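Peptidoglycan glycosyltransferase (Atopobium parvulum, PDB 4OVD) belongs to the penicillin-binding proteins and carries a dimerisation domain followed by a transpeptidase domain. Local coordinates at residues Pro255-Ile260 against Val435-Val441; Tyr485-Lys490 against Phe514-Pro520; Asn519-Leu525 against Leu557-Pro561. All blocks are in the same frame, centred on the assembly; numbering follows the deposited sequence.

Contact 1 of 3, residues Pro255-Ile260 against Val435-Val441; sequences PRTGEI and VTPHFMV
The turn of a beta hairpin in the transpeptidase domain, between strands 248-253 and 260-266, meets Val435-Val441 through Gly258, Glu259 and Ile260. A single beta bridge pairs Glu259 with His438. His438 N donates to Gly258 O (3.1 Å) from above the carbonyl plane. Ile260 N donates to His438 O (3.0 Å), nearly in line with the C=O bond. Pro437 CA adds a C-H...O contact to Gly258 O at 3.2 Å.

The His438 imidazole folds back over the turn. With chi1 at 64° the ring turns back over its own backbone, onto Gly258 O and Glu259 CA. Thr257 O lies at the ring edge, 3.1 Å from His438 CE1. His438 ND1 donates to Thr436 O at 2.7 Å, close to the ring plane, and this bond helps to set the ring's rotation. Trp450 stacks on the same ring.

Thr257 OG1 accepts from Glu259 N, an ST turn at the hairpin end. Beside it, Val435 CG2 packs against Gly258 CA at 3.4 Å. Val435 CG1 lies near Pro255 O, which is buried without a polar partner. The Glu259 carboxylate runs on toward the methyls of Val441. At the strand end of the contact, Ile260 CG2 touches Phe439 CE1 at 3.6 Å. Ile260 CD1 sits over one face of that ring, a CH-pi contact 3.9 Å from the Phe439 centroid.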
loop_
_atom_site.group_PDB
_atom_site.type_symbol
_atom_site.label_atom_id
_atom_site.label_comp_id
_atom_site.label_asym_id
_atom_site.label_seq_id
_atom_site.Cartn_x
_atom_site.Cartn_y
_atom_site.Cartn_z
ATOM N N PRO A 255 1.789 -8.673 -7.060
ATOM C CA PRO A 255 2.005 -9.326 -5.803
ATOM C C PRO A 255 3.091 -10.405 -5.838
ATOM O O PRO A 255 3.534 -10.837 -4.785
ATOM C CB PRO A 255 0.635 -9.936 -5.478
ATOM C CG PRO A 255 -0.005 -10.112 -6.780
ATOM C CD PRO A 255 0.481 -9.000 -7.643
ATOM N N ARG A 256 3.546 -10.822 -7.000
ATOM C CA ARG A 256 4.606 -11.823 -7.043
ATOM C C ARG A 256 6.004 -11.217 -7.187
ATOM O O ARG A 256 6.932 -11.725 -6.640
ATOM C CB ARG A 256 4.422 -12.775 -8.195
ATOM C CG ARG A 256 5.535 -13.816 -8.264
ATOM C CD ARG A 256 5.333 -14.759 -9.437
ATOM N NE ARG A 256 5.465 -14.056 -10.725
ATOM C CZ ARG A 256 6.614 -13.796 -11.371
ATOM N NH1 ARG A 256 7.815 -14.140 -10.873
ATOM N NH2 ARG A 256 6.561 -13.151 -12.531
ATOM N N THR A 257 6.184 -10.199 -7.990
ATOM C CA THR A 257 7.503 -9.598 -8.126
ATOM C C THR A 257 7.701 -8.357 -7.228
ATOM O O THR A 257 8.820 -7.895 -7.027
ATOM C CB THR A 257 7.652 -9.056 -9.515
ATOM O OG1 THR A 257 6.669 -8.060 -9.680
ATOM C CG2 THR A 257 7.492 -10.144 -10.606
ATOM N N GLY A 258 6.606 -7.783 -6.745
ATOM C CA GLY A 258 6.638 -6.581 -5.945
ATOM C C GLY A 258 6.666 -5.294 -6.748
ATOM O O GLY A 258 6.549 -4.223 -6.172
ATOM N N GLU A 259 6.746 -5.371 -8.072
ATOM C CA GLU A 259 6.813 -4.160 -8.930
ATOM C C GLU A 259 5.536 -3.365 -8.857
ATOM O O GLU A 259 4.468 -3.964 -8.847
ATOM C CB GLU A 259 7.062 -4.547 -10.392
ATOM C CG GLU A 259 8.449 -5.134 -10.607
ATOM C CD GLU A 259 8.694 -5.684 -12.038
ATOM O OE1 GLU A 259 7.741 -5.689 -12.874
ATOM O OE2 GLU A 259 9.858 -6.113 -12.322
ATOM N N ILE A 260 5.655 -2.029 -8.767
ATOM C CA ILE A 260 4.504 -1.114 -8.685
ATOM C C ILE A 260 4.153 -0.536 -10.041
ATOM O O ILE A 260 4.971 0.179 -10.708
ATOM C CB ILE A 260 4.778 -0.027 -7.677
ATOM C CG1 ILE A 260 4.927 -0.655 -6.273
ATOM C CG2 ILE A 260 3.624 1.000 -7.642
ATOM C CD1 ILE A 260 5.661 0.251 -5.282
ATOM N N VAL A 435 6.609 -9.901 -0.623
ATOM C CA VAL A 435 7.607 -9.287 -1.466
ATOM C C VAL A 435 7.827 -7.869 -1.053
ATOM O O VAL A 435 7.122 -7.384 -0.230
ATOM C CB VAL A 435 7.180 -9.335 -2.951
ATOM C CG1 VAL A 435 6.918 -10.777 -3.398
ATOM C CG2 VAL A 435 5.961 -8.486 -3.193
ATOM N N THR A 436 8.805 -7.212 -1.648
ATOM C CA THR A 436 9.140 -5.858 -1.314
ATOM C C THR A 436 8.529 -4.997 -2.393
ATOM O O THR A 436 8.918 -5.161 -3.519
ATOM C CB THR A 436 10.634 -5.622 -1.384
ATOM O OG1 THR A 436 11.303 -6.410 -0.395
ATOM C CG2 THR A 436 10.908 -4.153 -1.131
ATOM N N PRO A 437 7.572 -4.106 -2.061
ATOM C CA PRO A 437 7.017 -3.245 -3.136
ATOM C C PRO A 437 8.133 -2.287 -3.617
ATOM O O PRO A 437 8.938 -1.855 -2.829
ATOM C CB PRO A 437 5.810 -2.524 -2.485
ATOM C CG PRO A 437 5.597 -3.209 -1.178
ATOM C CD PRO A 437 6.928 -3.840 -0.765
ATOM N N HIS A 438 8.191 -1.967 -4.885
ATOM C CA HIS A 438 9.275 -1.165 -5.371
ATOM C C HIS A 438 9.052 -0.664 -6.753
ATOM O O HIS A 438 8.268 -1.184 -7.457
ATOM C CB HIS A 438 10.569 -1.939 -5.317
ATOM C CG HIS A 438 10.587 -3.129 -6.214
ATOM N ND1 HIS A 438 10.216 -4.378 -5.792
ATOM C CD2 HIS A 438 10.929 -3.257 -7.507
ATOM C CE1 HIS A 438 10.322 -5.223 -6.789
ATOM N NE2 HIS A 438 10.758 -4.567 -7.839
ATOM N N PHE A 439 9.780 0.367 -7.114
ATOM C CA PHE A 439 9.607 1.045 -8.363
ATOM C C PHE A 439 10.693 0.751 -9.375
ATOM O O PHE A 439 10.435 0.727 -10.528
ATOM C CB PHE A 439 9.577 2.541 -8.147
ATOM C CG PHE A 439 8.413 3.019 -7.361
ATOM C CD1 PHE A 439 7.201 3.145 -7.940
ATOM C CD2 PHE A 439 8.549 3.350 -6.040
ATOM C CE1 PHE A 439 6.130 3.583 -7.233
ATOM C CE2 PHE A 439 7.483 3.805 -5.319
ATOM C CZ PHE A 439 6.269 3.919 -5.921
HETATM N N MSE A 440 11.917 0.578 -8.924
HETATM C CA MSE A 440 13.025 0.398 -9.822
HETATM C C MSE A 440 13.233 -1.020 -10.190
HETATM O O MSE A 440 13.452 -1.859 -9.341
HETATM C CB MSE A 440 14.339 0.869 -9.253
HETATM C CG MSE A 440 15.452 0.647 -10.253
HETATM SE SE MSE A 440 17.063 1.528 -9.589
ATOM N N VAL A 441 13.186 -1.270 -11.477
ATOM C CA VAL A 441 13.455 -2.568 -12.053
ATOM C C VAL A 441 14.910 -2.737 -12.458
ATOM O O VAL A 441 15.497 -3.753 -12.193
ATOM C CB VAL A 441 12.602 -2.791 -13.294
ATOM C CG1 VAL A 441 12.835 -4.178 -13.837
ATOM C CG2 VAL A 441 11.153 -2.621 -12.964
#

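Contact 2 of 3, residues Tyr485-Lys490 against Phe514-Pro520; sequences YTVAGK and FCGIVNP
The ring of Tyr485 takes Asn519 ND2 at its edge, near its plane, and Val518 CG1 obliquely. The contact lies in the five-stranded antiparallel sheet of the transpeptidase fold. The Tyr485 ring and the Asn519 amide are turned only 27° from each other, with Tyr485 CD2 3.4 Å from Asn519 ND2. The Phe514 ring has Val487 CG1 at its edge, while Gly489 CA and Lys490 O approach it obliquely. Phe546 meets this ring edge-to-face.

The residues belong to or adjoin antiparallel strands 487-495 and 510-518, the first one of the two outermost. Lys490 begins the Lys-Thr-Gly motif of penicillin-binding proteins, and its NZ is hydrogen-bonded to Ser351 OG.

Two hydrogen-bonded pairs carry the ladder, Ala488 with Ile517 and Lys490 with Cys515. Ile517 N donates to Ala488 O at 2.8 Å, and Cys515 N to Lys490 O at 3.1 Å. Gly489 and Gly516 form a non-hydrogen-bonded pair with their CA atoms 4.0 Å apart. The Phe514 ring lies by this glycine pair; CG is anti to the backbone N (chi1 -177°), and CZ reaches Gly489 CA at 3.9 Å.

Ala488 and Ile517 face helix 458-474, and Val487 faces helix 542-556. Beyond the last strand pair the ladder is continued partly by a side chain. Asn519 N donates to Thr486 O at 2.8 Å, and Thr486 N donates to Asn519 OD1 at 2.8 Å with an almost straight N-H...O angle of 173°.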
loop_
_atom_site.group_PDB
_atom_site.type_symbol
_atom_site.label_atom_id
_atom_site.label_comp_id
_atom_site.label_asym_id
_atom_site.label_seq_id
_atom_site.Cartn_x
_atom_site.Cartn_y
_atom_site.Cartn_z
ATOM N N TYR A 485 -13.802 -11.610 -13.872
ATOM C CA TYR A 485 -12.586 -11.866 -13.112
ATOM C C TYR A 485 -12.878 -12.375 -11.734
ATOM O O TYR A 485 -13.965 -12.263 -11.251
ATOM C CB TYR A 485 -11.805 -10.559 -12.973
ATOM C CG TYR A 485 -11.301 -9.972 -14.279
ATOM C CD1 TYR A 485 -12.089 -9.134 -15.058
ATOM C CD2 TYR A 485 -10.010 -10.232 -14.704
ATOM C CE1 TYR A 485 -11.596 -8.606 -16.243
ATOM C CE2 TYR A 485 -9.519 -9.714 -15.855
ATOM C CZ TYR A 485 -10.314 -8.913 -16.626
ATOM O OH TYR A 485 -9.761 -8.428 -17.756
ATOM N N THR A 486 -11.892 -12.937 -11.075
ATOM C CA THR A 486 -12.058 -13.364 -9.680
ATOM C C THR A 486 -11.388 -12.296 -8.872
ATOM O O THR A 486 -10.353 -11.861 -9.255
ATOM C CB THR A 486 -11.358 -14.695 -9.380
ATOM O OG1 THR A 486 -11.999 -15.735 -10.102
ATOM C CG2 THR A 486 -11.445 -15.001 -7.912
ATOM N N VAL A 487 -12.033 -11.800 -7.833
ATOM C CA VAL A 487 -11.470 -10.753 -6.953
ATOM C C VAL A 487 -11.572 -11.246 -5.528
ATOM O O VAL A 487 -12.639 -11.637 -5.078
ATOM C CB VAL A 487 -12.225 -9.428 -7.109
ATOM C CG1 VAL A 487 -11.761 -8.344 -6.121
ATOM C CG2 VAL A 487 -12.097 -8.962 -8.526
ATOM N N ALA A 488 -10.426 -11.330 -4.861
ATOM C CA ALA A 488 -10.383 -11.689 -3.464
ATOM C C ALA A 488 -9.983 -10.360 -2.779
ATOM O O ALA A 488 -9.024 -9.730 -3.183
ATOM C CB ALA A 488 -9.315 -12.715 -3.243
ATOM N N GLY A 489 -10.741 -9.897 -1.818
ATOM C CA GLY A 489 -10.373 -8.680 -1.195
ATOM C C GLY A 489 -11.003 -8.438 0.151
ATOM O O GLY A 489 -11.724 -9.272 0.670
ATOM N N LYS A 490 -10.747 -7.242 0.688
ATOM C CA LYS A 490 -11.246 -6.872 1.974
ATOM C C LYS A 490 -11.421 -5.343 2.085
ATOM O O LYS A 490 -10.547 -4.605 1.647
ATOM C CB LYS A 490 -10.253 -7.320 3.056
ATOM C CG LYS A 490 -10.757 -6.994 4.443
ATOM C CD LYS A 490 -11.888 -7.906 4.883
ATOM C CE LYS A 490 -12.366 -7.647 6.319
ATOM N NZ LYS A 490 -13.162 -6.403 6.319
ATOM N N PHE A 514 -10.023 -0.308 0.466
ATOM C CA PHE A 514 -10.285 -1.569 -0.095
ATOM C C PHE A 514 -8.950 -2.098 -0.670
ATOM O O PHE A 514 -8.283 -1.366 -1.389
ATOM C CB PHE A 514 -11.320 -1.551 -1.216
ATOM C CG PHE A 514 -11.610 -2.924 -1.726
ATOM C CD1 PHE A 514 -12.452 -3.726 -1.041
ATOM C CD2 PHE A 514 -10.980 -3.427 -2.836
ATOM C CE1 PHE A 514 -12.718 -5.029 -1.521
ATOM C CE2 PHE A 514 -11.240 -4.718 -3.344
ATOM C CZ PHE A 514 -12.112 -5.490 -2.673
ATOM N N CYS A 515 -8.616 -3.357 -0.394
ATOM C CA CYS A 515 -7.424 -3.951 -0.967
ATOM C C CYS A 515 -7.889 -5.246 -1.630
ATOM O O CYS A 515 -8.504 -6.087 -0.952
ATOM C CB CYS A 515 -6.355 -4.263 0.075
ATOM S SG CYS A 515 -4.750 -4.660 -0.766
ATOM N N GLY A 516 -7.634 -5.399 -2.926
ATOM C CA GLY A 516 -8.068 -6.601 -3.672
ATOM C C GLY A 516 -7.041 -7.173 -4.621
ATOM O O GLY A 516 -6.170 -6.477 -5.090
ATOM N N ILE A 517 -7.168 -8.460 -4.891
ATOM C CA ILE A 517 -6.255 -9.208 -5.711
ATOM C C ILE A 517 -7.110 -9.698 -6.863
ATOM O O ILE A 517 -8.165 -10.290 -6.641
ATOM C CB ILE A 517 -5.731 -10.413 -4.895
ATOM C CG1 ILE A 517 -5.032 -9.932 -3.622
ATOM C CG2 ILE A 517 -4.777 -11.247 -5.729
ATOM C CD1 ILE A 517 -4.883 -10.932 -2.473
ATOM N N VAL A 518 -6.686 -9.425 -8.085
ATOM C CA VAL A 518 -7.438 -9.822 -9.267
ATOM C C VAL A 518 -6.823 -11.141 -9.787
ATOM O O VAL A 518 -5.610 -11.246 -9.841
ATOM C CB VAL A 518 -7.373 -8.728 -10.359
ATOM C CG1 VAL A 518 -8.288 -9.074 -11.510
ATOM C CG2 VAL A 518 -7.772 -7.374 -9.806
ATOM N N ASN A 519 -7.670 -12.132 -10.121
ATOM C CA ASN A 519 -7.263 -13.444 -10.615
ATOM C C ASN A 519 -6.050 -13.870 -9.869
ATOM O O ASN A 519 -4.918 -13.900 -10.420
ATOM C CB ASN A 519 -7.013 -13.402 -12.109
ATOM C CG ASN A 519 -8.289 -13.149 -12.889
ATOM O OD1 ASN A 519 -9.369 -13.109 -12.319
ATOM N ND2 ASN A 519 -8.173 -12.992 -14.209
ATOM N N PRO A 520 -6.257 -14.148 -8.576
ATOM C CA PRO A 520 -5.217 -14.520 -7.645
ATOM C C PRO A 520 -4.353 -15.701 -8.105
ATOM O O PRO A 520 -3.175 -15.740 -7.764
ATOM C CB PRO A 520 -6.001 -14.865 -6.392
ATOM C CG PRO A 520 -7.280 -14.104 -6.546
ATOM C CD PRO A 520 -7.592 -14.294 -7.962
#

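Contact 3 of 3, residues Asn519-Leu525 against Leu557-Pro561; sequences NPSESDL and LNIQP
Ile559 turns CG2 to Glu522 and CD1 to Asp524, and packs against both. The Glu522 and Ile559 side chains run antiparallel, side by side. Glu522 OE1 is 3.5 Å from Ile559 CG2. Asp524 crosses Ile559 at a slant, with OD2 3.2 Å from Ile559 CD1 and CB 3.4 Å from the same methyl. Ile559 chi1 is -32°, well away from a staggered value, and CD1 ends beside Asp524.

Pro561 reaches the same turn from the tail side, its ring and the Glu522 chain pointing at each other. Its CG comes 3.2 Å from Asn519 ND2 and 3.9 Å from Glu522 OE2. Glu522 is extended beyond CG, which carries its carboxylate out to both Ile559 and Pro561. The turn is held by a hydrogen bond from Glu522 N to Asn519 O at 2.8 Å. Leu525 and Leu557 add a looser apolar contact, CD1 to CD1, at 4.5 Å.

The contact is plain packing in the transpeptidase fold, between the turn that joins two sheet strands and the C-terminal tail. Tyr485 OH is hydrogen-bonded to Ile559 O, which ties the tail to the residues just before edge strand 487-495. Asp524 O accepts a hydrogen bond from Tyr261 OH on strand 260-266. The turn follows strand 510-518 and leads into strand 525-532, while the tail leaves helix 542-556, whose Ala554 packs on Ile559 and whose Ala553 packs on Leu525.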
loop_
_atom_site.group_PDB
_atom_site.type_symbol
_atom_site.label_atom_id
_atom_site.label_comp_id
_atom_site.label_asym_id
_atom_site.label_seq_id
_atom_site.Cartn_x
_atom_site.Cartn_y
_atom_site.Cartn_z
ATOM N N ASN A 519 -7.670 -12.132 -10.121
ATOM C CA ASN A 519 -7.263 -13.444 -10.615
ATOM C C ASN A 519 -6.050 -13.870 -9.869
ATOM O O ASN A 519 -4.918 -13.900 -10.420
ATOM C CB ASN A 519 -7.013 -13.402 -12.109
ATOM C CG ASN A 519 -8.289 -13.149 -12.889
ATOM O OD1 ASN A 519 -9.369 -13.109 -12.319
ATOM N ND2 ASN A 519 -8.173 -12.992 -14.209
ATOM N N PRO A 520 -6.257 -14.148 -8.576
ATOM C CA PRO A 520 -5.217 -14.520 -7.645
ATOM C C PRO A 520 -4.353 -15.701 -8.105
ATOM O O PRO A 520 -3.175 -15.740 -7.764
ATOM C CB PRO A 520 -6.001 -14.865 -6.392
ATOM C CG PRO A 520 -7.280 -14.104 -6.546
ATOM C CD PRO A 520 -7.592 -14.294 -7.962
ATOM N N SER A 521 -4.927 -16.616 -8.897
ATOM C CA SER A 521 -4.185 -17.737 -9.437
ATOM C C SER A 521 -3.200 -17.291 -10.530
ATOM O O SER A 521 -2.359 -18.063 -10.913
ATOM C CB SER A 521 -5.157 -18.812 -9.974
ATOM O OG SER A 521 -6.031 -18.315 -11.009
ATOM N N GLU A 522 -3.312 -16.070 -11.056
ATOM C CA GLU A 522 -2.371 -15.559 -12.090
ATOM C C GLU A 522 -1.199 -14.752 -11.520
ATOM O O GLU A 522 -0.250 -14.503 -12.238
ATOM C CB GLU A 522 -3.102 -14.741 -13.173
ATOM C CG GLU A 522 -4.133 -15.573 -13.951
ATOM C CD GLU A 522 -4.754 -14.857 -15.162
ATOM O OE1 GLU A 522 -4.270 -13.765 -15.558
ATOM O OE2 GLU A 522 -5.723 -15.417 -15.749
ATOM N N SER A 523 -1.310 -14.283 -10.273
ATOM C CA SER A 523 -0.238 -13.601 -9.554
ATOM C C SER A 523 0.260 -12.350 -10.263
ATOM O O SER A 523 1.443 -12.051 -10.262
ATOM C CB SER A 523 0.944 -14.571 -9.308
ATOM O OG SER A 523 0.516 -15.745 -8.615
ATOM N N ASP A 524 -0.650 -11.613 -10.871
ATOM C CA ASP A 524 -0.239 -10.461 -11.601
ATOM C C ASP A 524 -0.776 -9.145 -11.099
ATOM O O ASP A 524 -0.215 -8.131 -11.477
ATOM C CB ASP A 524 -0.649 -10.636 -13.078
ATOM C CG ASP A 524 0.178 -11.721 -13.816
ATOM O OD1 ASP A 524 1.411 -11.705 -13.682
ATOM O OD2 ASP A 524 -0.408 -12.535 -14.561
ATOM N N LEU A 525 -1.816 -9.124 -10.267
ATOM C CA LEU A 525 -2.373 -7.810 -9.876
ATOM C C LEU A 525 -3.122 -7.662 -8.550
ATOM O O LEU A 525 -4.094 -8.389 -8.269
ATOM C CB LEU A 525 -3.333 -7.367 -10.990
ATOM C CG LEU A 525 -4.041 -6.022 -10.793
ATOM C CD1 LEU A 525 -3.087 -4.835 -10.864
ATOM C CD2 LEU A 525 -5.043 -5.863 -11.907
ATOM N N LEU A 557 -2.890 -4.344 -18.731
ATOM C CA LEU A 557 -1.844 -5.342 -18.595
ATOM C C LEU A 557 -2.215 -6.652 -19.295
ATOM O O LEU A 557 -3.181 -6.712 -20.082
ATOM C CB LEU A 557 -1.529 -5.557 -17.120
ATOM C CG LEU A 557 -1.139 -4.312 -16.317
ATOM C CD1 LEU A 557 -1.014 -4.669 -14.851
ATOM C CD2 LEU A 557 0.143 -3.676 -16.819
ATOM N N ASN A 558 -1.463 -7.711 -19.010
ATOM C CA ASN A 558 -1.724 -9.022 -19.667
ATOM C C ASN A 558 -3.141 -9.587 -19.470
ATOM O O ASN A 558 -3.744 -10.086 -20.388
ATOM C CB ASN A 558 -0.781 -10.130 -19.116
ATOM C CG ASN A 558 0.700 -9.759 -19.134
ATOM O OD1 ASN A 558 1.470 -10.276 -18.326
ATOM N ND2 ASN A 558 1.102 -8.863 -20.032
ATOM N N ILE A 559 -3.638 -9.406 -18.250
ATOM C CA ILE A 559 -4.864 -10.014 -17.665
ATOM C C ILE A 559 -6.151 -9.821 -18.481
ATOM O O ILE A 559 -6.822 -8.796 -18.391
ATOM C CB ILE A 559 -4.957 -9.582 -16.186
ATOM C CG1 ILE A 559 -3.555 -9.403 -15.596
ATOM C CG2 ILE A 559 -5.760 -10.589 -15.371
ATOM C CD1 ILE A 559 -2.633 -10.595 -15.807
ATOM N N GLN A 560 -6.567 -10.918 -19.110
ATOM C CA GLN A 560 -7.738 -10.968 -20.004
ATOM C C GLN A 560 -9.157 -11.287 -19.503
ATOM O O GLN A 560 -10.107 -10.599 -19.867
ATOM C CB GLN A 560 -7.487 -12.043 -21.094
ATOM C CG GLN A 560 -6.113 -12.065 -21.763
ATOM C CD GLN A 560 -4.999 -12.615 -20.867
ATOM O OE1 GLN A 560 -5.227 -12.973 -19.702
ATOM N NE2 GLN A 560 -3.781 -12.665 -21.405
ATOM N N PRO A 561 -9.308 -12.329 -18.677
ATOM C CA PRO A 561 -10.678 -12.763 -18.365
ATOM C C PRO A 561 -11.733 -11.656 -18.342
ATOM O O PRO A 561 -12.301 -11.350 -19.392
ATOM C CB PRO A 561 -10.517 -13.508 -17.027
ATOM C CG PRO A 561 -9.112 -14.042 -17.113
ATOM C CD PRO A 561 -8.329 -12.906 -17.735
#

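The three contacts follow one another along the chain, and none nests in or crosses another. Contact 1 comes first and closes a long loop of 174 residues, bringing the hairpin end after strand 248-253 to the segment that leads into strand 440-443. Contact 2 closes a short loop between two neighbouring strands of the antiparallel sheet. Contact 3 joins turn 519-525, after that second strand, to the tail after helix 542-556; contacts 2 and 3 share Asn519 and Pro520. Contacts 1 and 3 touch where Pro255 packs on Ser523-Leu525. Contacts 2 and 3 are also linked by a probable hydrogen bond from Val518 N to Leu525 O. Contacts 1 and 2 do not touch.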